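Local coordinates for protein putative mandelate racemase (Salmonella typhimurium, PDB 2O56) that binds magnesium and is probably a dehydratase-like enzyme of the mandelate racemase branch of the enolase superfamily, its exact reaction unknown, at residues Glu387-Met390 with Lys391-Thr395; Gln294-Ile297 with Cys298-Gly301; Leu193-Lys196 with Ile197-Gly201. All coordinates share one frame; numbering follows the deposited sequence.

Contact 1: residues Glu387-Met390 with Lys391-Thr395; sequences EETM and KKSPT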
ATOM      1  N   GLU A 387       6.375 -25.673 -51.357  1.00 39.83           N
ATOM      2  CA  GLU A 387       7.608 -25.545 -52.147  1.00 41.17           C
ATOM      3  C   GLU A 387       7.588 -24.350 -53.104  1.00 34.66           C
ATOM      4  O   GLU A 387       8.595 -23.658 -53.270  1.00 42.66           O
ATOM      5  CB  GLU A 387       7.895 -26.832 -52.933  1.00 44.50           C
ATOM      6  CG  GLU A 387       8.433 -27.989 -52.086  1.00 55.05           C
ATOM      7  CD  GLU A 387       9.757 -27.670 -51.405  1.00 81.34           C
ATOM      8  OE1 GLU A 387      10.610 -26.982 -52.016  1.00 92.55           O
ATOM      9  OE2 GLU A 387       9.947 -28.119 -50.256  1.00 82.35           O
ATOM     10  N   GLU A 388       6.431 -24.121 -53.717  1.00 35.94           N
ATOM     11  CA  GLU A 388       6.231 -23.023 -54.673  1.00 42.01           C
ATOM     12  C   GLU A 388       6.416 -21.638 -54.040  1.00 46.42           C
ATOM     13  O   GLU A 388       7.074 -20.764 -54.607  1.00 39.72           O
ATOM     14  CB  GLU A 388       4.833 -23.120 -55.290  1.00 40.48           C
ATOM     15  CG  GLU A 388       4.518 -22.026 -56.306  1.00 63.23           C
ATOM     16  CD  GLU A 388       3.293 -22.332 -57.158  1.00 72.54           C
ATOM     17  OE1 GLU A 388       2.792 -23.479 -57.106  1.00 96.32           O
ATOM     18  OE2 GLU A 388       2.831 -21.424 -57.884  1.00 81.07           O
ATOM     19  N   THR A 389       5.809 -21.450 -52.872  1.00 42.86           N
ATOM     20  CA  THR A 389       5.988 -20.243 -52.081  1.00 35.77           C
ATOM     21  C   THR A 389       7.462 -20.046 -51.701  1.00 31.40           C
ATOM     22  O   THR A 389       8.015 -18.948 -51.848  1.00 42.24           O
ATOM     23  CB  THR A 389       5.051 -20.256 -50.844  1.00 38.17           C
ATOM     24  OG1 THR A 389       3.681 -20.234 -51.288  1.00 39.80           O
ATOM     25  CG2 THR A 389       5.286 -19.041 -49.966  1.00 37.39           C
ATOM     26  N   MET A 390       8.105 -21.115 -51.244  1.00 33.55           N
ATOM     27  CA  MET A 390       9.491 -21.010 -50.823  1.00 36.11           C
ATOM     28  C   MET A 390      10.438 -20.679 -51.970  1.00 45.47           C
ATOM     29  O   MET A 390      11.395 -19.919 -51.794  1.00 46.44           O
ATOM     30  CB  MET A 390       9.908 -22.266 -50.098  1.00 35.62           C
ATOM     31  CG  MET A 390       9.207 -22.424 -48.750  1.00 36.94           C
ATOM     32  SD  MET A 390      10.050 -23.622 -47.695  1.00 42.24           S
ATOM     33  CE  MET A 390       9.304 -25.166 -48.239  1.00 33.66           C
ATOM     34  N   LYS A 391      10.148 -21.231 -53.145  1.00 45.87           N
ATOM     35  CA  LYS A 391      10.906 -20.942 -54.370  1.00 43.53           C
ATOM     36  C   LYS A 391      10.913 -19.467 -54.734  1.00 37.55           C
ATOM     37  O   LYS A 391      11.947 -18.947 -55.120  1.00 46.15           O
ATOM     38  CB  LYS A 391      10.366 -21.767 -55.545  1.00 46.95           C
ATOM     39  CG  LYS A 391      11.349 -22.776 -56.105  1.00 57.76           C
ATOM     40  CD  LYS A 391      10.848 -24.202 -55.932  1.00 73.53           C
ATOM     41  CE  LYS A 391      11.594 -24.928 -54.823  1.00 82.07           C
ATOM     42  NZ  LYS A 391      11.231 -24.435 -53.458  1.00 77.79           N
ATOM     43  N   LYS A 392       9.766 -18.795 -54.604  1.00 41.78           N
ATOM     44  CA  LYS A 392       9.653 -17.395 -55.025  1.00 42.01           C
ATOM     45  C   LYS A 392       9.722 -16.348 -53.900  1.00 46.28           C
ATOM     46  O   LYS A 392       9.448 -15.170 -54.125  1.00 47.43           O
ATOM     47  CB  LYS A 392       8.415 -17.178 -55.914  1.00 43.72           C
ATOM     48  CG  LYS A 392       7.076 -17.390 -55.247  1.00 52.48           C
ATOM     49  CD  LYS A 392       5.938 -16.870 -56.126  1.00 61.22           C
ATOM     50  CE  LYS A 392       4.596 -16.930 -55.392  1.00 71.08           C
ATOM     51  NZ  LYS A 392       3.827 -18.180 -55.684  1.00 76.00           N
ATOM     52  N   SER A 393      10.091 -16.765 -52.695  1.00 40.53           N
ATOM     53  CA  SER A 393      10.176 -15.843 -51.564  1.00 32.62           C
ATOM     54  C   SER A 393      11.620 -15.459 -51.312  1.00 30.19           C
ATOM     55  O   SER A 393      12.447 -16.331 -51.097  1.00 37.41           O
ATOM     56  CB  SER A 393       9.640 -16.513 -50.298  1.00 29.87           C
ATOM     57  OG  SER A 393       8.258 -16.762 -50.366  1.00 32.27           O
ATOM     58  N   PRO A 394      11.924 -14.149 -51.290  1.00 31.74           N
ATOM     59  CA  PRO A 394      13.270 -13.700 -50.907  1.00 33.43           C
ATOM     60  C   PRO A 394      13.730 -14.247 -49.532  1.00 37.46           C
ATOM     61  O   PRO A 394      13.013 -14.112 -48.533  1.00 33.83           O
ATOM     62  CB  PRO A 394      13.139 -12.170 -50.875  1.00 32.91           C
ATOM     63  CG  PRO A 394      11.945 -11.853 -51.673  1.00 34.87           C
ATOM     64  CD  PRO A 394      11.026 -13.027 -51.618  1.00 32.23           C
ATOM     65  N   THR A 395      14.915 -14.864 -49.505  1.00 36.61           N
ATOM     66  CA  THR A 395      15.339 -15.720 -48.394  1.00 37.48           C
ATOM     67  C   THR A 395      16.801 -15.443 -47.988  1.00 42.75           C
ATOM     68  O   THR A 395      17.687 -15.366 -48.838  1.00 40.73           O
ATOM     69  CB  THR A 395      15.151 -17.221 -48.732  1.00 29.89           C
ATOM     70  OG1 THR A 395      13.777 -17.475 -49.040  1.00 35.63           O
ATOM     71  CG2 THR A 395      15.538 -18.096 -47.553  1.00 29.18           C
TER
HETATM   72  O   HOH W   1      12.165 -19.542 -49.327  1.00 37.41           O
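Glu387 and Lys391, four residues apart on the short helix 387-392, form a salt bridge in which Lys391 NZ lies 3.0 Å from Glu387 OE1. The ammonium comes to the anti side of that oxygen, 26° out of the carboxylate plane. The lysine chain does not stretch into solvent but bends at chi2, chi3 and chi4, and this curl brings NZ back over the helix. Glu388 and Lys392 repeat the i to i+4 pairing loosely: Glu388 OE2 and Lys392 NZ are 4.0 Å apart, beyond a salt bridge, and the attraction is at most a weak one across the exposed surface.

Among the hydrogen bonds, Glu387 O takes two from the same residue, one from Lys391 N in the helical pattern and one from Lys391 NZ at 2.8 Å, the two nitrogens arriving from opposite faces of the carbonyl plane. At the next residue the bonds are weak: Lys392 N to Glu388 O and Thr389 O. Ser393 OG gives a 2.7 Å bond to Thr389 O from above its carbonyl plane. OG sits beside its own backbone N (chi1 -67°), which turns it back toward the helix, and it also bonds to Ala15 N.

A water bridges the exit, donating to both Met390 O and Thr395 OG1, each at 2.6 Å, while Thr395 OG1 in turn donates to Ser393 O. A short loop, Ser393 and Pro394, links the helix to strand 395-398, which lies at the edge of the antiparallel sheet of the enolase-type N-terminal domain, beside strand 6-13.

Contact 2: residues Gln294-Ile297 with Cys298-Gly301; sequences QPDI and CTCG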
ATOM      1  N   GLN A 294      -4.374 -11.886 -24.347  1.00 20.50           N
ATOM      2  CA  GLN A 294      -4.348 -12.143 -25.778  1.00 22.60           C
ATOM      3  C   GLN A 294      -2.946 -12.202 -26.362  1.00 23.33           C
ATOM      4  O   GLN A 294      -2.667 -11.491 -27.335  1.00 26.64           O
ATOM      5  CB  GLN A 294      -5.162 -11.090 -26.534  1.00 18.17           C
ATOM      6  CG  GLN A 294      -6.555 -10.872 -25.960  1.00 23.71           C
ATOM      7  CD  GLN A 294      -7.260  -9.710 -26.606  1.00 26.41           C
ATOM      8  OE1 GLN A 294      -6.784  -8.594 -26.566  1.00 27.10           O
ATOM      9  NE2 GLN A 294      -8.397  -9.974 -27.220  1.00 26.95           N
ATOM     10  N   PRO A 295      -2.066 -13.064 -25.799  1.00 23.40           N
ATOM     11  CA  PRO A 295      -0.748 -13.132 -26.393  1.00 20.52           C
ATOM     12  C   PRO A 295      -0.852 -13.698 -27.798  1.00 28.89           C
ATOM     13  O   PRO A 295      -1.680 -14.571 -28.063  1.00 24.34           O
ATOM     14  CB  PRO A 295       0.032 -14.088 -25.464  1.00 20.38           C
ATOM     15  CG  PRO A 295      -1.038 -14.912 -24.769  1.00 23.12           C
ATOM     16  CD  PRO A 295      -2.239 -14.013 -24.678  1.00 23.05           C
ATOM     17  N   ASP A 296      -0.037 -13.155 -28.689  1.00 21.87           N
ATOM     18  CA  ASP A 296       0.162 -13.708 -30.028  1.00 24.31           C
ATOM     19  C   ASP A 296       1.381 -14.629 -29.923  1.00 27.63           C
ATOM     20  O   ASP A 296       2.436 -14.190 -29.499  1.00 26.57           O
ATOM     21  CB  ASP A 296       0.427 -12.523 -30.980  1.00 25.40           C
ATOM     22  CG  ASP A 296       0.547 -12.936 -32.455  1.00 32.65           C
ATOM     23  OD1 ASP A 296       1.346 -13.825 -32.781  1.00 32.70           O
ATOM     24  OD2 ASP A 296      -0.132 -12.326 -33.305  1.00 38.06           O
ATOM     25  N   ILE A 297       1.243 -15.903 -30.289  1.00 25.82           N
ATOM     26  CA  ILE A 297       2.354 -16.846 -30.139  1.00 24.99           C
ATOM     27  C   ILE A 297       3.544 -16.425 -31.010  1.00 26.64           C
ATOM     28  O   ILE A 297       4.680 -16.690 -30.659  1.00 25.15           O
ATOM     29  CB  ILE A 297       1.912 -18.328 -30.398  1.00 25.51           C
ATOM     30  CG1 ILE A 297       0.972 -18.802 -29.289  1.00 28.95           C
ATOM     31  CG2 ILE A 297       3.114 -19.312 -30.472  1.00 25.72           C
ATOM     32  CD1 ILE A 297       0.031 -19.936 -29.710  1.00 24.79           C
ATOM     33  N   CYS A 298       3.272 -15.732 -32.118  1.00 22.36           N
ATOM     34  CA  CYS A 298       4.295 -15.352 -33.100  1.00 26.17           C
ATOM     35  C   CYS A 298       4.957 -14.018 -32.772  1.00 30.39           C
ATOM     36  O   CYS A 298       5.974 -13.664 -33.383  1.00 23.79           O
ATOM     37  CB  CYS A 298       3.699 -15.286 -34.508  1.00 28.76           C
ATOM     38  SG  CYS A 298       2.956 -16.830 -35.103  1.00 33.69           S
ATOM     39  N   THR A 299       4.386 -13.286 -31.812  1.00 27.44           N
ATOM     40  CA  THR A 299       4.966 -11.993 -31.344  1.00 20.32           C
ATOM     41  C   THR A 299       5.453 -12.048 -29.897  1.00 28.93           C
ATOM     42  O   THR A 299       6.467 -11.450 -29.566  1.00 25.65           O
ATOM     43  CB  THR A 299       3.967 -10.791 -31.485  1.00 26.28           C
ATOM     44  OG1 THR A 299       3.291 -10.845 -32.754  1.00 28.31           O
ATOM     45  CG2 THR A 299       4.695  -9.441 -31.374  1.00 24.41           C
ATOM     46  N   CYS A 300       4.724 -12.741 -29.025  1.00 22.67           N
ATOM     47  CA  CYS A 300       4.880 -12.510 -27.592  1.00 22.74           C
ATOM     48  C   CYS A 300       5.695 -13.568 -26.864  1.00 22.43           C
ATOM     49  O   CYS A 300       5.702 -13.621 -25.621  1.00 23.14           O
ATOM     50  CB  CYS A 300       3.521 -12.312 -26.940  1.00 24.45           C
ATOM     51  SG  CYS A 300       2.569 -10.994 -27.780  1.00 24.48           S
ATOM     52  N   GLY A 301       6.393 -14.408 -27.622  1.00 21.33           N
ATOM     53  CA  GLY A 301       7.491 -15.194 -27.049  1.00 18.35           C
ATOM     54  C   GLY A 301       7.620 -16.611 -27.579  1.00 21.08           C
ATOM     55  O   GLY A 301       8.578 -17.304 -27.260  1.00 25.38           O
TER
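Asp296 turns its carboxylate back over the backbone that follows it, and OD1 is met nearly along its C-O axis by Cys298 N at 2.8 Å. With CG anti to the backbone N (chi1 -175°), the acid group lies beside its own carbonyl carbon, close to the amides of Cys298 and Thr299. Thr299 N adds a weak bond to the same oxygen. The bond from an aspartate side chain to the amide two residues on is that of an Asx turn. OD2 is held separately, by His323 ND1, so both carboxylate oxygens have a partner.

Thr299 crosses the aspartate side chain at a slant, its OG1 coming within 3.5 Å of Asp296 CG. That hydroxyl is bonded elsewhere, to Gly45 O, and the threonine also packs on Trp87 of a second subunit.

Cys300 meets the Asp296 backbone, not its carboxylate. Its sulfur accepts from Asp296 N at 3.5 Å, with an N-H...S angle of 154°, while Cys300 N returns a 2.7 Å bond to Asp296 O. The two residues thus hold each other by a reciprocal pair. Thr299 N reaches Asp296 O from well above its plane, at 3.2 Å, so this carbonyl has two donors. Next to this pair, Pro295 CB rests 4.2 Å from Cys300 CB.

Ile297 packs on helices 93-114, 302-314 and 328-340. The tight turn follows barrel strand 292-293 and leads into helix 302-314. The aspartate-histidine pair at the ends of neighbouring barrel strands recalls the His-Asp dyad of the mandelate racemase group, and the Asp296 side chain is about 5 Å from that of the magnesium ligand Glu273.

Contact 3: residues Leu193-Lys196 with Ile197-Gly201; sequences LTDK and ILRLG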
ATOM      1  N   LEU A 193     -13.271  13.711 -25.358  1.00 36.98           N
ATOM      2  CA  LEU A 193     -13.653  13.846 -26.756  1.00 30.29           C
ATOM      3  C   LEU A 193     -15.061  14.424 -26.869  1.00 30.62           C
ATOM      4  O   LEU A 193     -15.905  14.162 -26.013  1.00 32.02           O
ATOM      5  CB  LEU A 193     -13.568  12.500 -27.481  1.00 32.78           C
ATOM      6  CG  LEU A 193     -12.236  11.756 -27.638  1.00 34.12           C
ATOM      7  CD1 LEU A 193     -12.496  10.403 -28.275  1.00 28.77           C
ATOM      8  CD2 LEU A 193     -11.224  12.565 -28.468  1.00 34.87           C
ATOM      9  N   THR A 194     -15.311  15.216 -27.912  1.00 37.48           N
ATOM     10  CA  THR A 194     -16.663  15.733 -28.175  1.00 32.56           C
ATOM     11  C   THR A 194     -17.602  14.561 -28.450  1.00 27.41           C
ATOM     12  O   THR A 194     -17.208  13.564 -29.056  1.00 30.28           O
ATOM     13  CB  THR A 194     -16.713  16.713 -29.399  1.00 41.21           C
ATOM     14  OG1 THR A 194     -15.664  17.675 -29.298  1.00 39.35           O
ATOM     15  CG2 THR A 194     -18.044  17.478 -29.433  1.00 39.14           C
ATOM     16  N   ASP A 195     -18.849  14.690 -28.014  1.00 34.94           N
ATOM     17  CA  ASP A 195     -19.790  13.585 -28.081  1.00 33.47           C
ATOM     18  C   ASP A 195     -19.903  12.928 -29.453  1.00 35.14           C
ATOM     19  O   ASP A 195     -19.984  11.707 -29.550  1.00 39.58           O
ATOM     20  CB  ASP A 195     -21.161  14.007 -27.574  1.00 38.69           C
ATOM     21  CG  ASP A 195     -22.125  12.854 -27.518  1.00 45.21           C
ATOM     22  OD1 ASP A 195     -21.928  11.953 -26.672  1.00 41.34           O
ATOM     23  OD2 ASP A 195     -23.055  12.838 -28.341  1.00 45.58           O
ATOM     24  N   LYS A 196     -19.884  13.731 -30.510  1.00 35.77           N
ATOM     25  CA  LYS A 196     -20.139  13.225 -31.863  1.00 40.11           C
ATOM     26  C   LYS A 196     -19.129  12.176 -32.310  1.00 41.51           C
ATOM     27  O   LYS A 196     -19.478  11.223 -32.996  1.00 39.49           O
ATOM     28  CB  LYS A 196     -20.176  14.369 -32.878  1.00 37.96           C
ATOM     29  CG  LYS A 196     -19.017  15.347 -32.787  1.00 42.96           C
ATOM     30  CD  LYS A 196     -19.105  16.400 -33.871  1.00 50.19           C
ATOM     31  CE  LYS A 196     -18.368  17.648 -33.445  1.00 53.43           C
ATOM     32  NZ  LYS A 196     -18.118  18.523 -34.618  1.00 77.71           N
ATOM     33  N   ILE A 197     -17.874  12.354 -31.914  1.00 33.79           N
ATOM     34  CA  ILE A 197     -16.822  11.405 -32.259  1.00 40.48           C
ATOM     35  C   ILE A 197     -17.167  10.000 -31.770  1.00 32.17           C
ATOM     36  O   ILE A 197     -17.057   9.029 -32.522  1.00 48.09           O
ATOM     37  CB  ILE A 197     -15.454  11.882 -31.720  1.00 42.80           C
ATOM     38  CG1 ILE A 197     -15.142  13.281 -32.270  1.00 51.82           C
ATOM     39  CG2 ILE A 197     -14.367  10.902 -32.100  1.00 45.98           C
ATOM     40  CD1 ILE A 197     -13.878  13.914 -31.730  1.00 58.56           C
ATOM     41  N   LEU A 198     -17.647   9.899 -30.534  1.00 25.41           N
ATOM     42  CA  LEU A 198     -17.893   8.600 -29.907  1.00 28.42           C
ATOM     43  C   LEU A 198     -19.331   8.114 -30.117  1.00 35.06           C
ATOM     44  O   LEU A 198     -19.598   6.925 -30.037  1.00 31.83           O
ATOM     45  CB  LEU A 198     -17.568   8.655 -28.411  1.00 30.10           C
ATOM     46  CG  LEU A 198     -16.077   8.761 -28.081  1.00 37.86           C
ATOM     47  CD1 LEU A 198     -15.886   8.910 -26.590  1.00 24.40           C
ATOM     48  CD2 LEU A 198     -15.299   7.537 -28.611  1.00 34.76           C
ATOM     49  N   ARG A 199     -20.244   9.047 -30.387  1.00 33.78           N
ATOM     50  CA  ARG A 199     -21.663   8.735 -30.609  1.00 31.16           C
ATOM     51  C   ARG A 199     -21.851   7.855 -31.847  1.00 29.85           C
ATOM     52  O   ARG A 199     -22.670   6.920 -31.841  1.00 37.83           O
ATOM     53  CB  ARG A 199     -22.448  10.050 -30.750  1.00 39.39           C
ATOM     54  CG  ARG A 199     -23.915   9.925 -31.164  1.00 42.08           C
ATOM     55  CD  ARG A 199     -24.805   9.479 -30.032  1.00 42.38           C
ATOM     56  NE  ARG A 199     -24.441  10.051 -28.740  1.00 54.01           N
ATOM     57  CZ  ARG A 199     -24.618   9.425 -27.578  1.00 66.84           C
ATOM     58  NH1 ARG A 199     -25.166   8.213 -27.548  1.00 54.40           N
ATOM     59  NH2 ARG A 199     -24.245  10.008 -26.443  1.00 47.95           N
ATOM     60  N   LEU A 200     -21.082   8.163 -32.891  1.00 31.14           N
ATOM     61  CA  LEU A 200     -20.985   7.345 -34.087  1.00 34.21           C
ATOM     62  C   LEU A 200     -20.611   5.888 -33.780  1.00 40.13           C
ATOM     63  O   LEU A 200     -21.318   4.961 -34.179  1.00 30.43           O
ATOM     64  CB  LEU A 200     -19.976   7.959 -35.057  1.00 35.01           C
ATOM     65  CG  LEU A 200     -19.800   7.282 -36.422  1.00 36.36           C
ATOM     66  CD1 LEU A 200     -21.136   7.172 -37.178  1.00 32.98           C
ATOM     67  CD2 LEU A 200     -18.776   8.050 -37.247  1.00 33.84           C
ATOM     68  N   GLY A 201     -19.498   5.706 -33.071  1.00 35.45           N
ATOM     69  CA  GLY A 201     -19.098   4.414 -32.522  1.00 26.95           C
ATOM     70  C   GLY A 201     -20.199   3.709 -31.750  1.00 30.01           C
ATOM     71  O   GLY A 201     -20.448   2.529 -31.985  1.00 33.19           O
TER
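Leu193 lays its CD1 methyl against the branched end of Leu198, 3.9 Å from CG, and the two side chains cross at about a right angle. Ile197 CG2 lies 4.3 Å from Leu193 CD1, so one leucine just ahead of the helix touches two residues of its first turn. Leu198 carries the packing onward to Gln233, Phe234 and Met237 of helix 228-238, whereas Ile197 rests on Gln187 and Leu189 of the preceding loop.

Backbone bonds start the helix here: Ile197 N binds Thr194 O at 3.2 Å, and Arg199 N binds Asp195 O at 2.8 Å. Helix 195-212 follows strand 170-173 in the modified TIM barrel of the enolase superfamily and leads to strand 217-221, the two strands being parallel neighbours.

On another side of this first turn, Asp195 and Arg199 form a two-pronged salt bridge. Arg199 grips side-on: its NE donates to Asp195 OD2 at 3.1 Å, almost straight at 170° and within the guanidinium plane, while its NH2 reaches Asp195 OD1 at 3.0 Å, that oxygen lying 26° out of the plane. Both oxygens use their syn lone pairs, yet the carboxylate and guanidinium planes are turned 39° apart, so the fork is twisted. The arginine manages this by bending at chi2 and chi3, which folds its end back along the helix toward the acid four residues earlier. Thr194 OG1 bonds to Asp217 of a third subunit, and Asp195 packs on Pro214 of that same neighbouring chain.

Overall arrangement
The three sites are separate pieces of one chain, none touching another, met in the order contact 3, contact 2, contact 1. Contact 2 is the central one, its centre about 6 Å from that of the chain, and the Asp296 side chain is about 9 Å from the bound magnesium that Glu221, Glu247 and Glu273 hold. Contacts 1 and 3 lie away from the metal site, on different parts of the molecule, their centres about 47 Å apart. Contact 2 is nearer to contact 1 (centres about 25 Å) than to contact 3 (about 32 Å). Contacts 2 and 3 each meet another subunit, whereas no other chain of the assembly touches contact 1.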